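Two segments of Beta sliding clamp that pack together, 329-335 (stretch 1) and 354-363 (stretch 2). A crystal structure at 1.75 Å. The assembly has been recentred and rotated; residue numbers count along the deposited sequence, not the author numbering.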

# COMPACT_ATOMS: atom_id res chain seq x y z
N PRO C 329 -44.06 6.89 5.37
CA PRO C 329 -42.73 6.89 6.00
C PRO C 329 -42.22 5.46 6.22
O PRO C 329 -42.99 4.53 6.43
CB PRO C 329 -42.97 7.61 7.33
CG PRO C 329 -44.16 8.54 7.02
CD PRO C 329 -45.02 7.75 6.08
N LEU C 330 -40.91 5.30 6.15
CA LEU C 330 -40.32 3.97 6.23
C LEU C 330 -38.99 4.06 6.94
O LEU C 330 -38.20 4.97 6.67
CB LEU C 330 -40.14 3.37 4.83
CG LEU C 330 -39.40 2.04 4.67
CD1 LEU C 330 -40.14 0.91 5.38
CD2 LEU C 330 -39.23 1.71 3.20
N GLU C 331 -38.74 3.10 7.83
CA GLU C 331 -37.42 2.90 8.43
C GLU C 331 -36.87 1.59 7.89
O GLU C 331 -37.51 0.53 8.02
CB GLU C 331 -37.50 2.86 9.95
CG GLU C 331 -37.93 4.15 10.60
CD GLU C 331 -37.65 4.17 12.10
OE1 GLU C 331 -38.42 3.56 12.86
OE2 GLU C 331 -36.63 4.77 12.51
N ILE C 332 -35.71 1.65 7.25
CA ILE C 332 -35.13 0.49 6.59
C ILE C 332 -33.62 0.57 6.73
O ILE C 332 -33.02 1.65 6.64
CB ILE C 332 -35.58 0.43 5.11
CG1 ILE C 332 -35.08 -0.87 4.44
CG2 ILE C 332 -35.09 1.65 4.34
CD1 ILE C 332 -35.81 -1.14 3.07
N GLY C 333 -33.00 -0.58 6.97
CA GLY C 333 -31.57 -0.66 7.19
C GLY C 333 -30.90 -1.33 6.01
O GLY C 333 -31.47 -2.21 5.37
N PHE C 334 -29.65 -0.95 5.77
CA PHE C 334 -28.79 -1.56 4.76
C PHE C 334 -27.37 -1.62 5.28
O PHE C 334 -26.96 -0.85 6.15
CB PHE C 334 -28.77 -0.77 3.44
CG PHE C 334 -30.08 -0.77 2.71
CD1 PHE C 334 -30.50 -1.90 2.01
CD2 PHE C 334 -30.90 0.35 2.72
CE1 PHE C 334 -31.71 -1.89 1.33
CE2 PHE C 334 -32.11 0.36 2.06
CZ PHE C 334 -32.52 -0.76 1.35
N ASN C 335 -26.60 -2.55 4.72
CA ASN C 335 -25.16 -2.56 4.87
C ASN C 335 -24.59 -1.31 4.19
O ASN C 335 -24.81 -1.10 2.99
CB ASN C 335 -24.59 -3.84 4.23
CG ASN C 335 -23.09 -3.92 4.31
OD1 ASN C 335 -22.39 -2.98 3.94
ND2 ASN C 335 -22.58 -5.07 4.77
N MET C 354 -36.28 1.87 -5.33
CA MET C 354 -37.65 1.38 -5.32
C MET C 354 -37.78 0.43 -4.14
O MET C 354 -37.09 -0.59 -4.07
CB MET C 354 -38.01 0.70 -6.64
CG MET C 354 -37.80 1.59 -7.82
SD MET C 354 -38.81 3.09 -7.76
CE MET C 354 -40.46 2.42 -7.68
N LEU C 355 -38.62 0.80 -3.18
CA LEU C 355 -38.66 0.11 -1.90
C LEU C 355 -40.03 -0.50 -1.68
O LEU C 355 -41.04 -0.06 -2.24
CB LEU C 355 -38.34 1.07 -0.74
CG LEU C 355 -37.00 1.78 -0.93
CD1 LEU C 355 -36.85 2.93 0.06
CD2 LEU C 355 -35.88 0.75 -0.78
N SER C 356 -40.06 -1.50 -0.81
CA SER C 356 -41.32 -2.05 -0.34
C SER C 356 -41.35 -1.86 1.18
O SER C 356 -41.46 -0.73 1.66
CB SER C 356 -41.43 -3.52 -0.74
OG SER C 356 -42.74 -3.99 -0.55
N ASP C 357 -41.20 -2.94 1.92
CA ASP C 357 -41.17 -2.86 3.37
C ASP C 357 -39.73 -3.02 3.86
O ASP C 357 -38.77 -3.15 3.09
CB ASP C 357 -42.08 -3.93 3.99
CG ASP C 357 -41.72 -5.33 3.53
OD1 ASP C 357 -40.66 -5.83 3.93
OD2 ASP C 357 -42.50 -5.92 2.74
N ALA C 358 -39.57 -3.04 5.19
CA ALA C 358 -38.23 -2.96 5.76
C ALA C 358 -37.42 -4.23 5.59
O ALA C 358 -36.20 -4.20 5.81
CB ALA C 358 -38.34 -2.61 7.24
N VAL C 359 -38.03 -5.36 5.25
CA VAL C 359 -37.21 -6.56 5.07
C VAL C 359 -37.32 -7.12 3.65
O VAL C 359 -37.00 -8.28 3.42
CB VAL C 359 -37.54 -7.63 6.12
CG1 VAL C 359 -37.13 -7.11 7.51
CG2 VAL C 359 -39.01 -8.01 6.08
N ALA C 360 -37.77 -6.29 2.69
CA ALA C 360 -37.90 -6.72 1.31
C ALA C 360 -36.79 -6.12 0.46
O ALA C 360 -36.33 -5.02 0.74
CB ALA C 360 -39.26 -6.30 0.73
N PRO C 361 -36.35 -6.83 -0.59
CA PRO C 361 -35.25 -6.32 -1.42
C PRO C 361 -35.58 -4.96 -2.03
O PRO C 361 -36.72 -4.69 -2.40
CB PRO C 361 -35.11 -7.38 -2.53
CG PRO C 361 -35.74 -8.59 -2.01
CD PRO C 361 -36.79 -8.17 -1.01
N ALA C 362 -34.56 -4.13 -2.14
CA ALA C 362 -34.66 -2.81 -2.76
C ALA C 362 -34.10 -2.91 -4.17
O ALA C 362 -33.11 -3.59 -4.39
CB ALA C 362 -33.86 -1.77 -1.97
N LEU C 363 -34.75 -2.21 -5.10
CA LEU C 363 -34.29 -2.12 -6.48
C LEU C 363 -33.66 -0.75 -6.68
O LEU C 363 -34.31 0.27 -6.40
CB LEU C 363 -35.47 -2.32 -7.43
CG LEU C 363 -35.33 -2.23 -8.96
CD1 LEU C 363 -34.51 -3.35 -9.49
CD2 LEU C 363 -36.72 -2.27 -9.62
O HOH W 1 -34.58 -3.01 7.66

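No direct hydrogen bond joins the two segments; the polar link between them is a single water. Water 1 accepts from Gly333 N at 3.0 Å and donates to Ala358 O at 2.7 Å, so it bridges a strand amide and a loop carbonyl that do not meet directly. The bridge lies near the closest approach of the CA atoms, Ile332 CA to Ala358 CA at 4.7 Å.

Most of the remaining contact is made by apolar side chains, packed against one another and against main-chain carbonyls, and it follows the alternation of the strand from Leu330 to Ile332. Leu330 and Ile332 direct their CA-to-CB bonds toward the second segment, whereas that of Glu331 points away. Leu330 reaches Leu355 through CD2, 4.1 Å from Leu355 CB, and its CD1 lies 4.4 Å from Ala358 CB. The same side chain also covers backbone, with Leu330 CD2 3.6 Å from Ser356 O. Ile332, with both chi angles t, extends CD1 to 4.3 Å from Leu355 CD2 and to 3.6 Å from Asp357 O. Glu331 contributes through its main chain instead: Glu331 O approaches Ala358 CB to 3.3 Å, a tight contact with a methyl group.

The CA-to-CB bond of Phe334 points sideways, but the end of its ring, with chi1 in m, comes nearer the second segment. Phe334 CZ lies 3.7 Å from Ala362 CB and 4.3 Å from Leu355 CD2, the latter at the ring edge, near its plane. Leu355 thus packs against Leu330, Ile332 and Phe334 in turn.

The loop that meets the strand is shaped by a type I turn from Asp357 to Ala360. Its backbone bond, Ala360 N to Asp357 O, is weak at 3.3 Å, but Val359 N also donates to Asp357 OD1 at 3.0 Å. Flanking the loop, Met354 and Leu363 pair through reciprocal backbone hydrogen bonds, Met354 N to Leu363 O at 2.8 Å and Leu363 N to Met354 O at 3.0 Å.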